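Long-range contacts in aminoglycoside N(3)-acetyltransferase (Streptomyces griseus, PDB 7LAP), which probably catalyses transfer of an acetyl group from acetyl-CoA to the 3-amino group of aminoglycoside antibiotics, and so confers resistance: residues T41-T46 against T186-H191; E194-A199 against F279-I284; F232-A237 against E286-D291. One frame throughout, in Å; residues are numbered along the deposited sequence.

Contact 1: residues T41-T46 against T186-H191; sequences TVMFHT and TMTLLH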
loop_
_atom_site.group_PDB
_atom_site.type_symbol
_atom_site.label_atom_id
_atom_site.label_comp_id
_atom_site.label_asym_id
_atom_site.label_seq_id
_atom_site.Cartn_x
_atom_site.Cartn_y
_atom_site.Cartn_z
ATOM N N THR B 41 -8.794 -24.186 2.745
ATOM C CA THR B 41 -7.890 -23.280 2.042
ATOM C C THR B 41 -8.741 -22.371 1.162
ATOM O O THR B 41 -9.506 -22.863 0.323
ATOM C CB THR B 41 -6.860 -24.065 1.217
ATOM O OG1 THR B 41 -5.988 -24.757 2.111
ATOM C CG2 THR B 41 -5.995 -23.136 0.407
ATOM N N VAL B 42 -8.646 -21.052 1.357
ATOM C CA VAL B 42 -9.542 -20.157 0.629
ATOM C C VAL B 42 -8.739 -19.032 -0.012
ATOM O O VAL B 42 -8.039 -18.280 0.675
ATOM C CB VAL B 42 -10.667 -19.589 1.516
ATOM C CG1 VAL B 42 -10.136 -18.928 2.745
ATOM C CG2 VAL B 42 -11.516 -18.561 0.717
ATOM N N MET B 43 -8.846 -18.919 -1.330
ATOM C CA MET B 43 -8.359 -17.761 -2.067
ATOM C C MET B 43 -9.444 -16.679 -2.063
ATOM O O MET B 43 -10.604 -16.961 -2.359
ATOM C CB MET B 43 -8.028 -18.184 -3.496
ATOM C CG MET B 43 -7.552 -17.068 -4.371
ATOM S SD MET B 43 -6.976 -17.753 -5.937
ATOM C CE MET B 43 -5.967 -16.356 -6.461
ATOM N N PHE B 44 -9.089 -15.445 -1.722
ATOM C CA PHE B 44 -10.141 -14.465 -1.541
ATOM C C PHE B 44 -9.788 -13.154 -2.230
ATOM O O PHE B 44 -8.622 -12.750 -2.279
ATOM C CB PHE B 44 -10.479 -14.289 -0.050
ATOM C CG PHE B 44 -9.418 -13.604 0.774
ATOM C CD1 PHE B 44 -8.273 -14.267 1.171
ATOM C CD2 PHE B 44 -9.609 -12.293 1.186
ATOM C CE1 PHE B 44 -7.312 -13.608 1.948
ATOM C CE2 PHE B 44 -8.671 -11.635 1.955
ATOM C CZ PHE B 44 -7.508 -12.289 2.325
ATOM N N HIS B 45 -10.821 -12.559 -2.836
ATOM C CA HIS B 45 -10.812 -11.277 -3.522
ATOM C C HIS B 45 -11.739 -10.335 -2.768
ATOM O O HIS B 45 -12.875 -10.713 -2.444
ATOM C CB HIS B 45 -11.319 -11.459 -4.958
ATOM C CG HIS B 45 -10.479 -12.411 -5.752
ATOM N ND1 HIS B 45 -10.713 -13.776 -5.790
ATOM C CD2 HIS B 45 -9.365 -12.198 -6.497
ATOM C CE1 HIS B 45 -9.792 -14.355 -6.546
ATOM N NE2 HIS B 45 -8.963 -13.422 -6.982
ATOM N N THR B 46 -11.277 -9.116 -2.505
ATOM C CA THR B 46 -11.922 -8.249 -1.526
ATOM C C THR B 46 -12.161 -6.868 -2.114
ATOM O O THR B 46 -11.259 -6.271 -2.719
ATOM C CB THR B 46 -11.083 -8.109 -0.258
ATOM O OG1 THR B 46 -10.680 -9.398 0.188
ATOM C CG2 THR B 46 -11.926 -7.398 0.868
ATOM N N THR B 186 -13.634 -10.779 -10.933
ATOM C CA THR B 186 -12.326 -10.814 -10.295
ATOM C C THR B 186 -11.845 -12.226 -9.994
ATOM O O THR B 186 -10.762 -12.387 -9.419
ATOM C CB THR B 186 -12.325 -9.983 -8.989
ATOM O OG1 THR B 186 -13.147 -10.613 -8.007
ATOM C CG2 THR B 186 -12.864 -8.609 -9.240
ATOM N N MET B 187 -12.595 -13.260 -10.367
ATOM C CA MET B 187 -12.185 -14.613 -10.007
ATOM C C MET B 187 -10.970 -15.082 -10.827
ATOM O O MET B 187 -11.118 -15.631 -11.923
ATOM C CB MET B 187 -13.344 -15.599 -10.176
ATOM C CG MET B 187 -13.043 -16.932 -9.517
ATOM S SD MET B 187 -14.181 -18.245 -9.975
ATOM C CE MET B 187 -15.576 -17.720 -8.969
ATOM N N THR B 188 -9.776 -14.899 -10.250
ATOM C CA THR B 188 -8.496 -15.265 -10.869
ATOM C C THR B 188 -8.451 -16.737 -11.258
ATOM O O THR B 188 -7.829 -17.110 -12.261
ATOM C CB THR B 188 -7.362 -14.951 -9.873
ATOM O OG1 THR B 188 -7.098 -13.549 -9.887
ATOM C CG2 THR B 188 -6.061 -15.726 -10.179
ATOM N N LEU B 189 -9.065 -17.594 -10.443
ATOM C CA LEU B 189 -9.029 -19.026 -10.692
ATOM C C LEU B 189 -9.475 -19.393 -12.109
ATOM O O LEU B 189 -9.062 -20.423 -12.636
ATOM C CB LEU B 189 -9.895 -19.729 -9.648
ATOM C CG LEU B 189 -10.021 -21.245 -9.814
ATOM C CD1 LEU B 189 -8.657 -21.907 -9.680
ATOM C CD2 LEU B 189 -11.043 -21.813 -8.823
ATOM N N LEU B 190 -10.311 -18.570 -12.748
ATOM C CA LEU B 190 -10.738 -18.883 -14.109
ATOM C C LEU B 190 -9.626 -18.682 -15.139
ATOM O O LEU B 190 -9.795 -19.099 -16.292
ATOM C CB LEU B 190 -11.966 -18.043 -14.484
ATOM C CG LEU B 190 -13.262 -18.471 -13.781
ATOM C CD1 LEU B 190 -14.425 -17.532 -14.111
ATOM C CD2 LEU B 190 -13.610 -19.906 -14.138
ATOM N N HIS B 191 -8.498 -18.067 -14.764
ATOM C CA HIS B 191 -7.339 -18.106 -15.656
ATOM C C HIS B 191 -6.743 -19.507 -15.717
ATOM O O HIS B 191 -6.181 -19.895 -16.741
ATOM C CB HIS B 191 -6.266 -17.112 -15.203
ATOM C CG HIS B 191 -6.633 -15.681 -15.435
ATOM N ND1 HIS B 191 -7.120 -15.218 -16.641
ATOM C CD2 HIS B 191 -6.594 -14.609 -14.610
ATOM C CE1 HIS B 191 -7.369 -13.923 -16.548
ATOM N NE2 HIS B 191 -7.043 -13.527 -15.331
#
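His45 meets Thr186, Met187 and Thr188 where a strand of the central mixed β-sheet of this Antibiotic_NAT fold faces a connecting loop. Strand 41-46 lies inside that sheet, between strands 74-78 and 176-180. The segment 186-191 follows strand 176-180 and runs into helix 189-196. The contact lies close to the centre of the chain. The tight part is built round the imidazole of His45. Thr186 O sits over one face of the His45 ring, 3.1 Å above its plane and offset toward the rim. Thr186 O is 3.2 Å from His45 CD2. His45 NE2 is equally near this oxygen, but the angle is too poor for a hydrogen bond, so the carbonyl packs on the ring face. The edge of the ring is used differently. Thr188 OG1 lies there, near the ring plane. The loop thus meets the ring with a backbone carbonyl over a face and a threonine hydroxyl at the edge. Thr186 OG1 comes within 3.7 Å of His45 CB, yet its hydrogen bond goes to Pro183 O. The side chains of His45 and Thr186 slide past each other in opposite directions. Leu179 of strand 176-180 touches both His45 and Thr186.

The looser part is apolar and lies two residues earlier on the strand, at Met43. Met43 CG is anti to the backbone N (chi1 178°), and the extended chain carries the methyl to Thr188. Met43 CE reaches Thr188 CG2 at 3.8 Å, and the two side chains cross at about a right angle. Met43 and His45 are buried, whereas Thr186 and Thr188 are partly exposed, so the loop is the less buried side. The one hydrogen bond across the contact is weak: His45 NE2 and Thr188 OG1 are 3.5 Å apart, with an angle of 150°, and either may be the donor.

Contact 2: residues E194-A199 against F279-I284; sequences EALAQA and FGVRWI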
loop_
_atom_site.group_PDB
_atom_site.type_symbol
_atom_site.label_atom_id
_atom_site.label_comp_id
_atom_site.label_asym_id
_atom_site.label_seq_id
_atom_site.Cartn_x
_atom_site.Cartn_y
_atom_site.Cartn_z
ATOM N N GLU B 194 -8.864 -21.148 -18.252
ATOM C CA GLU B 194 -8.386 -20.793 -19.590
ATOM C C GLU B 194 -7.139 -21.587 -19.960
ATOM O O GLU B 194 -6.996 -22.044 -21.102
ATOM C CB GLU B 194 -8.099 -19.294 -19.668
ATOM C CG GLU B 194 -9.340 -18.428 -19.684
ATOM C CD GLU B 194 -9.015 -16.937 -19.735
ATOM O OE1 GLU B 194 -8.138 -16.466 -18.960
ATOM O OE2 GLU B 194 -9.640 -16.235 -20.563
ATOM N N ALA B 195 -6.229 -21.780 -19.002
ATOM C CA ALA B 195 -4.999 -22.509 -19.302
ATOM C C ALA B 195 -5.272 -23.969 -19.655
ATOM O O ALA B 195 -4.575 -24.536 -20.501
ATOM C CB ALA B 195 -4.031 -22.410 -18.126
ATOM N N LEU B 196 -6.284 -24.586 -19.038
ATOM C CA LEU B 196 -6.636 -25.978 -19.320
ATOM C C LEU B 196 -7.546 -26.143 -20.534
ATOM O O LEU B 196 -7.564 -27.227 -21.137
ATOM C CB LEU B 196 -7.351 -26.612 -18.119
ATOM C CG LEU B 196 -6.645 -26.649 -16.770
ATOM C CD1 LEU B 196 -7.577 -27.223 -15.699
ATOM C CD2 LEU B 196 -5.349 -27.455 -16.866
ATOM N N ALA B 197 -8.314 -25.115 -20.890
ATOM C CA ALA B 197 -9.374 -25.285 -21.873
ATOM C C ALA B 197 -8.804 -25.461 -23.270
ATOM O O ALA B 197 -7.856 -24.772 -23.665
ATOM C CB ALA B 197 -10.333 -24.095 -21.849
ATOM N N GLN B 198 -9.401 -26.388 -24.024
ATOM C CA GLN B 198 -8.989 -26.681 -25.389
ATOM C C GLN B 198 -10.059 -26.197 -26.355
ATOM O O GLN B 198 -11.179 -26.718 -26.364
ATOM C CB GLN B 198 -8.715 -28.177 -25.579
ATOM C CG GLN B 198 -7.418 -28.651 -24.916
ATOM C CD GLN B 198 -6.264 -27.661 -25.108
ATOM O OE1 GLN B 198 -5.610 -27.250 -24.137
ATOM N NE2 GLN B 198 -6.022 -27.265 -26.358
ATOM N N ALA B 199 -9.707 -25.213 -27.176
ATOM C CA ALA B 199 -10.625 -24.629 -28.141
ATOM C C ALA B 199 -9.805 -23.809 -29.117
ATOM O O ALA B 199 -8.736 -23.309 -28.748
ATOM C CB ALA B 199 -11.681 -23.754 -27.445
ATOM N N PHE B 279 -16.406 -26.436 -14.111
ATOM C CA PHE B 279 -17.465 -25.738 -14.830
ATOM C C PHE B 279 -16.884 -24.771 -15.853
ATOM O O PHE B 279 -17.398 -24.655 -16.973
ATOM C CB PHE B 279 -18.370 -24.993 -13.843
ATOM C CG PHE B 279 -19.555 -24.327 -14.486
ATOM C CD1 PHE B 279 -19.438 -23.054 -15.046
ATOM C CD2 PHE B 279 -20.796 -24.971 -14.522
ATOM C CE1 PHE B 279 -20.541 -22.434 -15.641
ATOM C CE2 PHE B 279 -21.903 -24.361 -15.120
ATOM C CZ PHE B 279 -21.776 -23.089 -15.685
ATOM N N GLY B 280 -15.826 -24.050 -15.477
ATOM C CA GLY B 280 -15.309 -23.014 -16.350
ATOM C C GLY B 280 -14.719 -23.587 -17.624
ATOM O O GLY B 280 -14.951 -23.069 -18.723
ATOM N N VAL B 281 -13.973 -24.682 -17.506
ATOM C CA VAL B 281 -13.366 -25.244 -18.704
ATOM C C VAL B 281 -14.441 -25.815 -19.617
ATOM O O VAL B 281 -14.385 -25.651 -20.838
ATOM C CB VAL B 281 -12.307 -26.290 -18.322
ATOM C CG1 VAL B 281 -11.105 -25.616 -17.715
ATOM C CG2 VAL B 281 -12.867 -27.252 -17.343
ATOM N N ARG B 282 -15.460 -26.452 -19.037
ATOM C CA ARG B 282 -16.550 -26.968 -19.853
ATOM C C ARG B 282 -17.328 -25.830 -20.506
ATOM O O ARG B 282 -17.764 -25.940 -21.658
ATOM C CB ARG B 282 -17.474 -27.846 -19.011
ATOM C CG ARG B 282 -18.712 -28.325 -19.766
ATOM C CD ARG B 282 -19.317 -29.537 -19.089
ATOM N NE ARG B 282 -19.451 -29.258 -17.665
ATOM C CZ ARG B 282 -20.456 -28.569 -17.129
ATOM N NH1 ARG B 282 -21.447 -28.119 -17.899
ATOM N NH2 ARG B 282 -20.478 -28.342 -15.818
ATOM N N TRP B 283 -17.487 -24.717 -19.797
ATOM C CA TRP B 283 -18.123 -23.554 -20.405
ATOM C C TRP B 283 -17.336 -23.082 -21.622
ATOM O O TRP B 283 -17.902 -22.859 -22.698
ATOM C CB TRP B 283 -18.250 -22.437 -19.370
ATOM C CG TRP B 283 -19.106 -21.295 -19.832
ATOM C CD1 TRP B 283 -20.435 -21.103 -19.576
ATOM C CD2 TRP B 283 -18.686 -20.189 -20.637
ATOM N NE1 TRP B 283 -20.867 -19.946 -20.181
ATOM C CE2 TRP B 283 -19.810 -19.364 -20.833
ATOM C CE3 TRP B 283 -17.462 -19.814 -21.208
ATOM C CZ2 TRP B 283 -19.752 -18.190 -21.582
ATOM C CZ3 TRP B 283 -17.404 -18.649 -21.944
ATOM C CH2 TRP B 283 -18.541 -17.848 -22.124
ATOM N N ILE B 284 -16.019 -22.946 -21.473
ATOM C CA ILE B 284 -15.202 -22.412 -22.555
ATOM C C ILE B 284 -15.176 -23.370 -23.732
ATOM O O ILE B 284 -15.260 -22.954 -24.893
ATOM C CB ILE B 284 -13.783 -22.110 -22.044
ATOM C CG1 ILE B 284 -13.828 -20.973 -21.022
ATOM C CG2 ILE B 284 -12.862 -21.795 -23.212
ATOM C CD1 ILE B 284 -12.494 -20.727 -20.344
#
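Ile284, Val281 and Ala197 carry this contact, in which the end of helix 189-196 packs against the long helix 273-289. Val281 and Ile284 are three residues apart and both point toward 194-199. Ala197, just past the end of the other helix, points back at them. The backbones come close here, with Ala197 CA 5.1 Å from Val281 CA. The small alanine side chain fits this spacing.

Ile284 makes two separate contacts with its two branches. CG2 is anti to the backbone N and packs on Ala197, with Ile284 CG2 3.7 Å from Ala197 CB. CG1 is anti to the carbonyl carbon (chi1 -66°), and its CD1 goes to Glu194. There Ile284 CD1 lies 4.0 Å from Glu194 CG, and the two side chains cross at about a right angle.

Val281 works through one methyl. Val281 CG1 is 3.9 Å from Leu196 CB; Ala197 CB is further off. Leu196 is exposed and marks the outer margin of the contact.

The carboxylate of Glu194 is gripped by Tyr234 OH and Ala231 N at OE2 and by His191 ND1 at OE1. Lys202 NZ binds the carbonyl oxygens of Glu194 and Ala197. No hydrogen bond joins the two segments. The chemistry implies that 194-199 and 279-284 meet by apolar contacts alone, while polar bonds hold 194-199 to the same helix just beyond: Gln198 N bonds Glu285 OE2, and Gln198 O bonds Asn289 ND2.

Contact 3: residues F232-A237 against E286-D291; sequences FDYSSA and EHLNRD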
loop_
_atom_site.group_PDB
_atom_site.type_symbol
_atom_site.label_atom_id
_atom_site.label_comp_id
_atom_site.label_asym_id
_atom_site.label_seq_id
_atom_site.Cartn_x
_atom_site.Cartn_y
_atom_site.Cartn_z
ATOM N N PHE B 232 -9.207 -16.299 -25.128
ATOM C CA PHE B 232 -9.895 -16.569 -26.381
ATOM C C PHE B 232 -10.592 -15.300 -26.827
ATOM O O PHE B 232 -10.643 -14.304 -26.098
ATOM C CB PHE B 232 -10.917 -17.701 -26.240
ATOM C CG PHE B 232 -10.331 -18.979 -25.730
ATOM C CD1 PHE B 232 -10.189 -19.194 -24.371
ATOM C CD2 PHE B 232 -9.910 -19.960 -26.608
ATOM C CE1 PHE B 232 -9.628 -20.365 -23.894
ATOM C CE2 PHE B 232 -9.353 -21.133 -26.135
ATOM C CZ PHE B 232 -9.212 -21.334 -24.783
ATOM N N ASP B 233 -11.139 -15.328 -28.030
ATOM C CA ASP B 233 -12.125 -14.325 -28.388
ATOM C C ASP B 233 -13.470 -14.855 -27.921
ATOM O O ASP B 233 -13.984 -15.841 -28.463
ATOM C CB ASP B 233 -12.136 -14.008 -29.880
ATOM C CG ASP B 233 -13.042 -12.840 -30.193
ATOM O OD1 ASP B 233 -13.802 -12.423 -29.292
ATOM O OD2 ASP B 233 -12.982 -12.311 -31.319
ATOM N N TYR B 234 -14.021 -14.212 -26.906
ATOM C CA TYR B 234 -15.337 -14.530 -26.387
ATOM C C TYR B 234 -16.455 -13.758 -27.082
ATOM O O TYR B 234 -17.562 -13.681 -26.541
ATOM C CB TYR B 234 -15.361 -14.246 -24.897
ATOM C CG TYR B 234 -14.359 -15.026 -24.085
ATOM C CD1 TYR B 234 -14.606 -16.343 -23.733
ATOM C CD2 TYR B 234 -13.184 -14.436 -23.639
ATOM C CE1 TYR B 234 -13.712 -17.052 -22.967
ATOM C CE2 TYR B 234 -12.290 -15.128 -22.866
ATOM C CZ TYR B 234 -12.554 -16.441 -22.532
ATOM O OH TYR B 234 -11.658 -17.151 -21.759
ATOM N N SER B 235 -16.177 -13.187 -28.262
ATOM C CA SER B 235 -17.149 -12.390 -29.013
ATOM C C SER B 235 -18.479 -13.100 -29.216
ATOM O O SER B 235 -19.547 -12.493 -29.104
ATOM C CB SER B 235 -16.569 -12.037 -30.377
ATOM O OG SER B 235 -16.633 -13.176 -31.226
ATOM N N SER B 236 -18.429 -14.386 -29.559
ATOM C CA SER B 236 -19.648 -15.107 -29.896
ATOM C C SER B 236 -20.422 -15.528 -28.656
ATOM O O SER B 236 -21.650 -15.649 -28.711
ATOM C CB SER B 236 -19.310 -16.338 -30.740
ATOM O OG SER B 236 -18.181 -17.013 -30.214
ATOM N N ALA B 237 -19.741 -15.743 -27.536
ATOM C CA ALA B 237 -20.397 -16.278 -26.355
ATOM C C ALA B 237 -20.782 -15.216 -25.342
ATOM O O ALA B 237 -21.516 -15.523 -24.399
ATOM C CB ALA B 237 -19.498 -17.316 -25.683
ATOM N N GLU B 286 -17.402 -25.691 -24.552
ATOM C CA GLU B 286 -18.679 -25.848 -25.236
ATOM C C GLU B 286 -19.042 -24.602 -26.030
ATOM O O GLU B 286 -19.489 -24.708 -27.173
ATOM C CB GLU B 286 -19.776 -26.214 -24.238
ATOM C CG GLU B 286 -19.575 -27.615 -23.683
ATOM C CD GLU B 286 -20.593 -28.008 -22.628
ATOM O OE1 GLU B 286 -21.255 -27.113 -22.051
ATOM O OE2 GLU B 286 -20.718 -29.227 -22.368
ATOM N N HIS B 287 -18.816 -23.414 -25.471
ATOM C CA HIS B 287 -19.151 -22.212 -26.225
ATOM C C HIS B 287 -18.190 -21.970 -27.388
ATOM O O HIS B 287 -18.600 -21.427 -28.419
ATOM C CB HIS B 287 -19.192 -21.005 -25.290
ATOM C CG HIS B 287 -20.433 -20.941 -24.454
ATOM N ND1 HIS B 287 -20.662 -21.792 -23.393
ATOM C CD2 HIS B 287 -21.527 -20.145 -24.540
ATOM C CE1 HIS B 287 -21.839 -21.515 -22.854
ATOM N NE2 HIS B 287 -22.381 -20.518 -23.528
ATOM N N LEU B 288 -16.930 -22.387 -27.270
ATOM C CA LEU B 288 -15.927 -21.982 -28.241
ATOM C C LEU B 288 -15.489 -23.070 -29.209
ATOM O O LEU B 288 -14.735 -22.764 -30.141
ATOM C CB LEU B 288 -14.693 -21.429 -27.525
ATOM C CG LEU B 288 -15.031 -20.148 -26.778
ATOM C CD1 LEU B 288 -13.783 -19.544 -26.199
ATOM C CD2 LEU B 288 -15.740 -19.173 -27.696
ATOM N N ASN B 289 -15.935 -24.312 -29.041
ATOM C CA ASN B 289 -15.489 -25.329 -29.989
ATOM C C ASN B 289 -16.472 -25.546 -31.124
ATOM O O ASN B 289 -16.048 -25.785 -32.265
ATOM C CB ASN B 289 -15.216 -26.651 -29.277
ATOM C CG ASN B 289 -13.767 -26.784 -28.870
ATOM O OD1 ASN B 289 -12.896 -26.994 -29.716
ATOM N ND2 ASN B 289 -13.491 -26.634 -27.570
ATOM N N ARG B 290 -17.769 -25.443 -30.838
ATOM C CA ARG B 290 -18.801 -25.564 -31.872
ATOM C C ARG B 290 -18.694 -26.846 -32.688
ATOM O O ARG B 290 -18.823 -26.825 -33.913
ATOM C CB ARG B 290 -18.767 -24.349 -32.802
ATOM C CG ARG B 290 -19.266 -23.063 -32.164
ATOM C CD ARG B 290 -19.241 -23.153 -30.647
ATOM N NE ARG B 290 -20.587 -23.223 -30.083
ATOM C CZ ARG B 290 -21.136 -24.332 -29.598
ATOM N NH1 ARG B 290 -20.455 -25.471 -29.608
ATOM N NH2 ARG B 290 -22.366 -24.304 -29.103
ATOM N N ASP B 291 -18.458 -27.957 -32.007
ATOM C CA ASP B 291 -18.298 -29.255 -32.669
ATOM C C ASP B 291 -19.641 -29.954 -32.868
ATOM O O ASP B 291 -20.093 -30.152 -34.005
ATOM C CB ASP B 291 -17.354 -30.168 -31.867
ATOM C CG ASP B 291 -15.898 -29.730 -31.950
ATOM O OD1 ASP B 291 -15.624 -28.662 -32.540
ATOM O OD2 ASP B 291 -15.024 -30.454 -31.427
#
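Asp233 touches Leu288 through its carbonyl O and uses its carboxylate to shape its own loop. Ser235 N donates to Asp233 OD1 at 2.7 Å, with an N-H...O angle of 144°. The N-H meets the oxygen from above the carboxylate plane, 43° out of it. This is an Asx turn. It sets the turn at 233-235, beside Leu288, near the C-terminal end of helix 273-289.

Leu288 fills the middle of the contact. Its CG is anti to the carbonyl carbon, and chi2 of -174° extends CD1 toward the two aromatic residues. Leu288 CD1 packs tightly on Phe232 CB, at 3.4 Å. Leu288 CD1 also lies 4.1 Å from Tyr234 CE1, where the leucine and tyrosine side chains cross at about a right angle. The other methyl faces polar atoms, with Leu288 CD2 3.8 Å from Asp233 O. Ser236 OG is also near CD2. The two aromatic residues also meet each other: Phe232 CB lies over one face of the Tyr234 ring, offset toward its rim, and Tyr234 OH lies in plane at the edge of the Phe232 ring. That hydroxyl is hydrogen-bonded to Glu194 OE2.

A second, smaller patch joins Ala237 to His287. Ala237 CB is 3.7 Å from both CB and CD2 of His287. The imidazole is held from its own helix, stacked on Trp283 and bonded through ND1 to Trp283 O.

The loop 232-237, between strand 216-225 and helix 244-254, thus lies against the last turns of helix 273-289, with Ala199 beside Phe232 and Trp283 beside Ala237.

Overall arrangement
Contact 1 is the core contact and lies near the centre of the chain. Contacts 2 and 3 lie further out and are partly buried. The segment leading into helix 189-196 makes contact 1, and the end of that helix makes contact 2; their centres are about 17 Å apart. Helix 273-289 joins contacts 2 and 3, with centres about 10 Å apart. Contacts 1 and 3 do not touch. The chemistry changes along this path. Contact 1 is mixed: a carbonyl on a histidine face, a weak hydrogen bond, and a methionine methyl on a threonine. Contacts 2 and 3 are mainly apolar, with no hydrogen bond between their segments. Polar links instead bridge these two contacts.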